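Local coordinates for hypothetical protein (Bacteroides caccae, PDB 4M8R) that is of unknown function but belongs to the DUF4784 family and probably combines an N-terminal Ig-like domain with a WD40-like beta-propeller domain, at residues Q112-F117 with K160-C165; R118-N123 with K142-S147; F177-D180 with E185-A188. All blocks are in the same frame, centred on the assembly; numbering follows the deposited sequence.

Contact 1. Residues Q112-F117 with K160-C165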
loop_
_atom_site.group_PDB
_atom_site.type_symbol
_atom_site.label_atom_id
_atom_site.label_comp_id
_atom_site.label_asym_id
_atom_site.label_seq_id
_atom_site.Cartn_x
_atom_site.Cartn_y
_atom_site.Cartn_z
ATOM N N GLN A 112 19.600 3.766 12.021
ATOM C CA GLN A 112 18.474 4.417 11.359
ATOM C C GLN A 112 18.528 5.915 11.608
ATOM O O GLN A 112 18.793 6.352 12.720
ATOM C CB GLN A 112 17.143 3.843 11.838
ATOM C CG GLN A 112 16.817 2.496 11.214
ATOM C CD GLN A 112 15.525 1.912 11.741
ATOM O OE1 GLN A 112 14.552 1.782 11.005
ATOM N NE2 GLN A 112 15.504 1.572 13.021
ATOM N N THR A 113 18.281 6.687 10.560
ATOM C CA THR A 113 18.352 8.141 10.633
ATOM C C THR A 113 17.025 8.742 11.115
ATOM O O THR A 113 15.961 8.225 10.786
ATOM C CB THR A 113 18.694 8.716 9.256
ATOM O OG1 THR A 113 17.773 8.210 8.291
ATOM C CG2 THR A 113 20.100 8.308 8.846
ATOM N N PRO A 114 17.082 9.843 11.886
ATOM C CA PRO A 114 15.852 10.443 12.409
ATOM C C PRO A 114 14.960 10.949 11.283
ATOM O O PRO A 114 15.465 11.510 10.315
ATOM C CB PRO A 114 16.361 11.606 13.264
ATOM C CG PRO A 114 17.704 11.940 12.714
ATOM C CD PRO A 114 18.273 10.657 12.189
ATOM N N LYS A 115 13.651 10.752 11.410
ATOM C CA LYS A 115 12.712 11.065 10.330
ATOM C C LYS A 115 12.046 12.441 10.451
ATOM O O LYS A 115 11.367 12.876 9.522
ATOM C CB LYS A 115 11.635 9.983 10.232
ATOM C CG LYS A 115 12.173 8.560 10.127
ATOM C CD LYS A 115 11.045 7.546 9.942
ATOM C CE LYS A 115 11.264 6.264 10.742
ATOM N NZ LYS A 115 12.530 5.554 10.397
ATOM N N ASP A 116 12.237 13.124 11.577
ATOM C CA ASP A 116 11.665 14.462 11.759
ATOM C C ASP A 116 12.349 15.479 10.847
ATOM O O ASP A 116 13.570 15.458 10.684
ATOM C CB ASP A 116 11.754 14.927 13.221
ATOM C CG ASP A 116 13.190 15.124 13.700
ATOM O OD1 ASP A 116 13.962 14.142 13.679
ATOM O OD2 ASP A 116 13.539 16.256 14.111
ATOM N N PHE A 117 11.554 16.370 10.261
ATOM C CA PHE A 117 12.081 17.380 9.358
ATOM C C PHE A 117 12.817 18.474 10.117
ATOM O O PHE A 117 12.337 18.958 11.126
ATOM C CB PHE A 117 10.965 17.974 8.488
ATOM C CG PHE A 117 10.734 17.208 7.224
ATOM C CD1 PHE A 117 9.867 16.127 7.203
ATOM C CD2 PHE A 117 11.417 17.545 6.063
ATOM C CE1 PHE A 117 9.669 15.401 6.043
ATOM C CE2 PHE A 117 11.226 16.826 4.896
ATOM C CZ PHE A 117 10.353 15.749 4.888
ATOM N N LYS A 160 13.816 11.373 3.419
ATOM C CA LYS A 160 14.334 10.132 4.021
ATOM C C LYS A 160 15.785 9.801 3.702
ATOM O O LYS A 160 16.299 8.815 4.211
ATOM C CB LYS A 160 13.442 8.927 3.704
ATOM C CG LYS A 160 11.991 9.110 4.109
ATOM C CD LYS A 160 11.179 7.878 3.766
ATOM C CE LYS A 160 9.732 8.041 4.192
ATOM N NZ LYS A 160 8.916 6.885 3.731
ATOM N N THR A 161 16.456 10.606 2.888
ATOM C CA THR A 161 17.855 10.343 2.553
ATOM C C THR A 161 18.834 10.803 3.626
ATOM O O THR A 161 19.981 10.365 3.638
ATOM C CB THR A 161 18.248 11.006 1.222
ATOM O OG1 THR A 161 18.008 12.415 1.293
ATOM C CG2 THR A 161 17.444 10.403 0.088
ATOM N N TYR A 162 18.375 11.667 4.525
ATOM C CA TYR A 162 19.214 12.257 5.584
ATOM C C TYR A 162 20.509 12.816 5.004
ATOM O O TYR A 162 21.613 12.430 5.399
ATOM C CB TYR A 162 19.486 11.265 6.732
ATOM C CG TYR A 162 19.939 11.940 8.017
ATOM C CD1 TYR A 162 19.138 12.888 8.651
ATOM C CD2 TYR A 162 21.155 11.615 8.612
ATOM C CE1 TYR A 162 19.540 13.505 9.825
ATOM C CE2 TYR A 162 21.567 12.228 9.791
ATOM C CZ TYR A 162 20.755 13.172 10.392
ATOM O OH TYR A 162 21.154 13.782 11.561
ATOM N N GLY A 163 20.334 13.731 4.057
ATOM C CA GLY A 163 21.431 14.458 3.449
ATOM C C GLY A 163 20.890 15.437 2.427
ATOM O O GLY A 163 19.673 15.520 2.229
ATOM N N LEU A 164 21.788 16.168 1.769
ATOM C CA LEU A 164 21.392 17.234 0.852
ATOM C C LEU A 164 21.959 17.033 -0.535
ATOM O O LEU A 164 23.124 16.675 -0.691
ATOM C CB LEU A 164 21.858 18.588 1.379
ATOM C CG LEU A 164 21.342 18.987 2.758
ATOM C CD1 LEU A 164 22.033 20.253 3.243
ATOM C CD2 LEU A 164 19.834 19.168 2.744
ATOM N N CYS A 165 21.119 17.271 -1.537
ATOM C CA CYS A 165 21.543 17.274 -2.926
ATOM C C CYS A 165 21.711 18.719 -3.384
ATOM O O CYS A 165 21.011 19.609 -2.913
ATOM C CB CYS A 165 20.515 16.557 -3.802
ATOM S SG CYS A 165 20.291 14.805 -3.393
HETATM O O HOH W 1 18.456 7.759 5.599
#

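Contact 2. Residues R118-N123 with K142-S147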
loop_
_atom_site.group_PDB
_atom_site.type_symbol
_atom_site.label_atom_id
_atom_site.label_comp_id
_atom_site.label_asym_id
_atom_site.label_seq_id
_atom_site.Cartn_x
_atom_site.Cartn_y
_atom_site.Cartn_z
ATOM N N ARG A 118 13.985 18.847 9.603
ATOM C CA ARG A 118 14.854 19.839 10.230
ATOM C C ARG A 118 15.284 20.867 9.188
ATOM O O ARG A 118 15.421 20.544 8.007
ATOM C CB ARG A 118 16.075 19.144 10.833
ATOM C CG ARG A 118 15.709 18.114 11.892
ATOM C CD ARG A 118 16.899 17.345 12.435
ATOM N NE ARG A 118 16.468 16.366 13.429
ATOM C CZ ARG A 118 17.276 15.520 14.067
ATOM N NH1 ARG A 118 18.583 15.524 13.832
ATOM N NH2 ARG A 118 16.775 14.664 14.952
ATOM N N LEU A 119 15.478 22.107 9.624
ATOM C CA LEU A 119 15.832 23.191 8.717
ATOM C C LEU A 119 17.337 23.449 8.773
ATOM O O LEU A 119 17.908 23.590 9.860
ATOM C CB LEU A 119 15.067 24.460 9.092
ATOM C CG LEU A 119 15.144 25.605 8.090
ATOM C CD1 LEU A 119 14.433 25.257 6.792
ATOM C CD2 LEU A 119 14.553 26.861 8.708
ATOM N N TYR A 120 17.964 23.513 7.599
ATOM C CA TYR A 120 19.405 23.704 7.486
ATOM C C TYR A 120 19.711 24.941 6.654
ATOM O O TYR A 120 19.065 25.179 5.639
ATOM C CB TYR A 120 20.050 22.486 6.825
ATOM C CG TYR A 120 19.825 21.187 7.559
ATOM C CD1 TYR A 120 18.657 20.454 7.375
ATOM C CD2 TYR A 120 20.783 20.686 8.437
ATOM C CE1 TYR A 120 18.446 19.265 8.048
ATOM C CE2 TYR A 120 20.581 19.495 9.116
ATOM C CZ TYR A 120 19.410 18.789 8.919
ATOM O OH TYR A 120 19.208 17.604 9.591
ATOM N N GLY A 121 20.701 25.717 7.081
ATOM C CA GLY A 121 21.126 26.914 6.355
ATOM C C GLY A 121 22.536 26.781 5.805
ATOM O O GLY A 121 23.387 26.122 6.410
ATOM N N ILE A 122 22.787 27.425 4.667
ATOM C CA ILE A 122 24.126 27.467 4.074
ATOM C C ILE A 122 24.881 28.686 4.604
ATOM O O ILE A 122 24.489 29.824 4.337
ATOM C CB ILE A 122 24.083 27.575 2.530
ATOM C CG1 ILE A 122 23.038 26.631 1.925
ATOM C CG2 ILE A 122 25.461 27.297 1.942
ATOM C CD1 ILE A 122 23.257 25.170 2.228
ATOM N N ASN A 123 25.957 28.451 5.355
ATOM C CA ASN A 123 26.788 29.537 5.864
ATOM C C ASN A 123 27.960 29.790 4.917
ATOM O O ASN A 123 28.937 29.038 4.909
ATOM C CB ASN A 123 27.297 29.212 7.269
ATOM C CG ASN A 123 27.944 30.403 7.944
ATOM O OD1 ASN A 123 29.168 30.489 8.032
ATOM N ND2 ASN A 123 27.125 31.340 8.407
ATOM N N LYS A 142 25.621 19.668 14.988
ATOM C CA LYS A 142 25.019 20.896 14.431
ATOM C C LYS A 142 25.553 21.388 13.080
ATOM O O LYS A 142 24.826 22.064 12.348
ATOM C CB LYS A 142 25.167 22.052 15.429
ATOM C CG LYS A 142 24.494 21.839 16.771
ATOM C CD LYS A 142 24.478 23.130 17.581
ATOM C CE LYS A 142 24.070 22.884 19.026
ATOM N NZ LYS A 142 22.740 22.221 19.146
ATOM N N THR A 143 26.810 21.078 12.763
ATOM C CA THR A 143 27.498 21.690 11.614
ATOM C C THR A 143 28.193 20.657 10.727
ATOM O O THR A 143 28.711 19.660 11.221
ATOM C CB THR A 143 28.519 22.747 12.097
ATOM O OG1 THR A 143 27.814 23.767 12.806
ATOM C CG2 THR A 143 29.266 23.384 10.933
ATOM N N TRP A 144 28.193 20.904 9.417
ATOM C CA TRP A 144 28.914 20.058 8.456
ATOM C C TRP A 144 29.823 20.913 7.579
ATOM O O TRP A 144 29.417 21.974 7.096
ATOM C CB TRP A 144 27.941 19.282 7.565
ATOM C CG TRP A 144 27.194 18.198 8.268
ATOM C CD1 TRP A 144 27.487 16.868 8.267
ATOM C CD2 TRP A 144 26.019 18.350 9.071
ATOM N NE1 TRP A 144 26.568 16.176 9.020
ATOM C CE2 TRP A 144 25.655 17.061 9.526
ATOM C CE3 TRP A 144 25.239 19.450 9.457
ATOM C CZ2 TRP A 144 24.549 16.842 10.344
ATOM C CZ3 TRP A 144 24.140 19.232 10.273
ATOM C CH2 TRP A 144 23.802 17.934 10.706
ATOM N N ASP A 145 31.049 20.439 7.373
ATOM C CA ASP A 145 32.054 21.186 6.625
ATOM C C ASP A 145 31.767 21.097 5.130
ATOM O O ASP A 145 31.610 20.003 4.589
ATOM C CB ASP A 145 33.449 20.639 6.941
ATOM C CG ASP A 145 34.549 21.327 6.152
ATOM O OD1 ASP A 145 34.379 22.497 5.734
ATOM O OD2 ASP A 145 35.598 20.682 5.959
HETATM N N MSE A 146 31.715 22.253 4.472
HETATM C CA MSE A 146 31.326 22.336 3.070
HETATM C C MSE A 146 32.477 22.761 2.202
HETATM O O MSE A 146 32.273 23.195 1.067
HETATM C CB MSE A 146 30.197 23.359 2.990
HETATM C CG MSE A 146 29.187 23.035 1.896
HETATM SE SE MSE A 146 27.927 24.538 1.664
HETATM C CE MSE A 146 29.168 25.938 1.069
ATOM N N SER A 147 33.703 22.621 2.708
ATOM C CA SER A 147 34.883 23.195 2.047
ATOM C C SER A 147 35.386 22.394 0.843
ATOM O O SER A 147 36.138 22.918 0.025
ATOM C CB SER A 147 36.021 23.381 3.055
ATOM O OG SER A 147 36.406 22.143 3.622
#

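Contact 3. Residues F177-D180 with E185-A188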
loop_
_atom_site.group_PDB
_atom_site.type_symbol
_atom_site.label_atom_id
_atom_site.label_comp_id
_atom_site.label_asym_id
_atom_site.label_seq_id
_atom_site.Cartn_x
_atom_site.Cartn_y
_atom_site.Cartn_z
ATOM N N PHE A 177 25.708 16.560 -6.541
ATOM C CA PHE A 177 26.314 15.835 -5.428
ATOM C C PHE A 177 25.327 15.634 -4.292
ATOM O O PHE A 177 24.405 16.424 -4.120
ATOM C CB PHE A 177 27.505 16.612 -4.890
ATOM C CG PHE A 177 28.670 16.629 -5.818
ATOM C CD1 PHE A 177 29.634 15.637 -5.748
ATOM C CD2 PHE A 177 28.795 17.626 -6.768
ATOM C CE1 PHE A 177 30.713 15.645 -6.607
ATOM C CE2 PHE A 177 29.867 17.637 -7.630
ATOM C CZ PHE A 177 30.829 16.647 -7.550
ATOM N N PHE A 178 25.554 14.582 -3.511
ATOM C CA PHE A 178 24.808 14.325 -2.290
ATOM C C PHE A 178 25.755 14.427 -1.102
ATOM O O PHE A 178 26.778 13.742 -1.063
ATOM C CB PHE A 178 24.192 12.926 -2.342
ATOM C CG PHE A 178 23.530 12.494 -1.056
ATOM C CD1 PHE A 178 22.299 13.015 -0.685
ATOM C CD2 PHE A 178 24.126 11.549 -0.237
ATOM C CE1 PHE A 178 21.686 12.617 0.488
ATOM C CE2 PHE A 178 23.514 11.142 0.937
ATOM C CZ PHE A 178 22.295 11.675 1.303
ATOM N N LEU A 179 25.431 15.308 -0.156
ATOM C CA LEU A 179 26.156 15.387 1.108
ATOM C C LEU A 179 25.433 14.537 2.139
ATOM O O LEU A 179 24.299 14.833 2.481
ATOM C CB LEU A 179 26.236 16.833 1.606
ATOM C CG LEU A 179 26.762 16.981 3.036
ATOM C CD1 LEU A 179 28.201 16.491 3.130
ATOM C CD2 LEU A 179 26.647 18.423 3.497
ATOM N N ASP A 180 26.103 13.500 2.634
ATOM C CA ASP A 180 25.515 12.554 3.583
ATOM C C ASP A 180 25.698 13.073 5.004
ATOM O O ASP A 180 26.825 13.249 5.452
ATOM C CB ASP A 180 26.191 11.183 3.424
ATOM C CG ASP A 180 25.558 10.092 4.287
ATOM O OD1 ASP A 180 25.019 10.395 5.373
ATOM O OD2 ASP A 180 25.607 8.911 3.875
ATOM N N GLU A 185 30.379 13.028 4.156
ATOM C CA GLU A 185 31.049 12.740 2.892
ATOM C C GLU A 185 30.184 13.111 1.690
ATOM O O GLU A 185 28.951 13.102 1.763
ATOM C CB GLU A 185 31.427 11.262 2.810
ATOM C CG GLU A 185 32.673 10.898 3.603
ATOM C CD GLU A 185 32.968 9.408 3.592
ATOM O OE1 GLU A 185 32.114 8.624 3.121
ATOM O OE2 GLU A 185 34.057 9.018 4.065
ATOM N N TRP A 186 30.857 13.417 0.585
ATOM C CA TRP A 186 30.207 13.820 -0.659
ATOM C C TRP A 186 30.154 12.648 -1.632
ATOM O O TRP A 186 31.143 11.940 -1.795
ATOM C CB TRP A 186 30.986 14.965 -1.297
ATOM C CG TRP A 186 31.020 16.190 -0.462
ATOM C CD1 TRP A 186 31.957 16.523 0.473
ATOM C CD2 TRP A 186 30.070 17.261 -0.478
ATOM N NE1 TRP A 186 31.649 17.736 1.039
ATOM C CE2 TRP A 186 30.497 18.211 0.469
ATOM C CE3 TRP A 186 28.901 17.511 -1.204
ATOM C CZ2 TRP A 186 29.793 19.387 0.712
ATOM C CZ3 TRP A 186 28.206 18.681 -0.964
ATOM C CH2 TRP A 186 28.653 19.604 -0.014
ATOM N N LYS A 187 29.006 12.454 -2.278
ATOM C CA LYS A 187 28.842 11.410 -3.288
ATOM C C LYS A 187 28.405 12.031 -4.603
ATOM O O LYS A 187 27.425 12.766 -4.640
ATOM C CB LYS A 187 27.771 10.407 -2.853
ATOM C CG LYS A 187 27.959 9.804 -1.470
ATOM C CD LYS A 187 29.232 8.986 -1.369
ATOM C CE LYS A 187 29.294 8.254 -0.036
ATOM N NZ LYS A 187 30.679 7.803 0.270
ATOM N N ALA A 188 29.122 11.737 -5.683
ATOM C CA ALA A 188 28.695 12.170 -7.010
ATOM C C ALA A 188 27.431 11.421 -7.407
ATOM O O ALA A 188 27.304 10.229 -7.127
ATOM C CB ALA A 188 29.788 11.925 -8.031
#

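Contact 1. Residues Q112-F117 with K160-C165
A single water joins T113 to K160: it donates to T113 OG1 at 2.8 Å and, with its other hydrogen, to K160 O at 2.8 Å, so the threonine hydroxyl and the backbone carbonyl are held together as acceptors without touching. No direct hydrogen bond links the two segments, and the rest of the contact is apolar packing around one aromatic ring. T113 and Y162 run past each other in opposite directions. The threonine methyl CG2 reaches Y162 CD2 at 3.5 Å, approaching the ring obliquely, while T113 CB rests near Y162 CB and CG. With OG1 set between the backbone N and the carbonyl carbon (chi1 53°), the hydroxyl serves the water and the methyl is left for the tyrosine.

The segment 112-117 is the irregular connection from strand 99-108, the last strand in chain order of the Ig-like sheet, to strand 118-123, the first strand of the sheet that also holds 128-133, 143-145 and 419-422; Y162 immediately precedes strand 163-170. P114 crosses Y162 at about a right angle and lies over one face of its ring. Its CD stands 4.1 Å from the centroid of the Y162 ring, a CH-pi contact displaced toward the rim, and P114 CG meets Y162 CE1 at 3.8 Å. F181 packs edge-to-face with the same tyrosine, and R118 and Y120 also touch it. The C-terminal N423 fastens both segments, its side chain bonding to K115 O through ND2 and to K160 N through OD1.

Contact 2. Residues R118-N123 with K142-S147
Y120 and W144 meet with their rings inclined to each other, the planes at 65° and the centroid of the Y120 ring 5.8 Å from that of the six-membered ring of W144. The touching atoms are Y120 CE2 and W144 CZ3, 3.8 Å apart, and the tryptophan carbon lies at the edge of the tyrosine ring, near its plane. W144 CH2 is almost as close to the same CE2, so the far rim of the indole carries the contact. In W144, CG is anti to the carbonyl carbon (chi1 -70°), and the indole extends back toward strand 118-123.

Further along, I122 and M146, a selenomethionine, cross at about a right angle. The branch methyl I122 CG2 touches M146 SE at 3.7 Å, and a bend at the last torsion of M146 (chi3 63°) keeps its CE close to the same methyl. Strand 128-133 runs between strands 118-123 and 143-145 in the four-stranded antiparallel sheet, and its I129 packs against both I122 and M146. F181 stacks on Y120, meets the W144 ring, and accepts the indole NE1 hydrogen bond through its backbone O.

With no hydrogen bond between the segments, their contact depends on shape and apolar burial, while the main-chain bonding within the sheet is made by the intervening strand 128-133.

Contact 3. Residues F177-D180 with E185-A188
Segments 177-180 and 185-188 run antiparallel, their strand axes 4.6 Å apart at closest approach and their directions at 153°. F178 and K187 form the hydrogen-bonded pair: F178 N donates to K187 O at 2.8 Å, and K187 N returns a bond of 2.8 Å to F178 O. A third bond joins D180 N to E185 O at 3.0 Å. F177 with A188 and L179 with W186 are the flanking non-hydrogen-bonded pairs.

The side chains of those flanking pairs share one face of the sheet. There L179 lies over the indole of W186, its CB 4.0 Å from the centroid of the six-membered ring in a CH-pi contact, while its CD1 covers the centre of the indole from the same side. F177 CB approaches W186 CE3 at 4.0 Å, and F177 CE1 touches A188 CB at 4.1 Å. H149 and F152 meet the tryptophan edge-to-face. On the other face, K187 CG sits near the edge of the F178 ring. K187 is bent at chi2 (-63°), and its NZ forms a salt bridge to E185 OE1 at 3.3 Å whose hydrogen bond is weak. D180 OD1 accepts a hydrogen bond from the backbone N of C182, and OD2 forms a salt bridge with R84.

The two strands form a beta hairpin, with 186-188 the outermost strand of a four-stranded antiparallel sheet, consistent with one blade of the WD40-like propeller.

From the N terminus, the chain leaves the Ig-like sheet and enters contact 1, whose second segment lies 43 residues on and closes a long loop. Contact 2 is nested inside that loop: it begins directly after 112-117 and closes across strand 128-133. Contact 3 follows in series, a short hairpin in the same sheet as strand 163-170, where L164 O probably hydrogen-bonds to L179 N. All three also touch: Y162 packs on R118 and Y120, F178 on G163, and M146 on W186. Together they tie the interdomain connection to two successive four-stranded sheets of the WD40-like domain, the first of which also takes in the C-terminal strand 419-422.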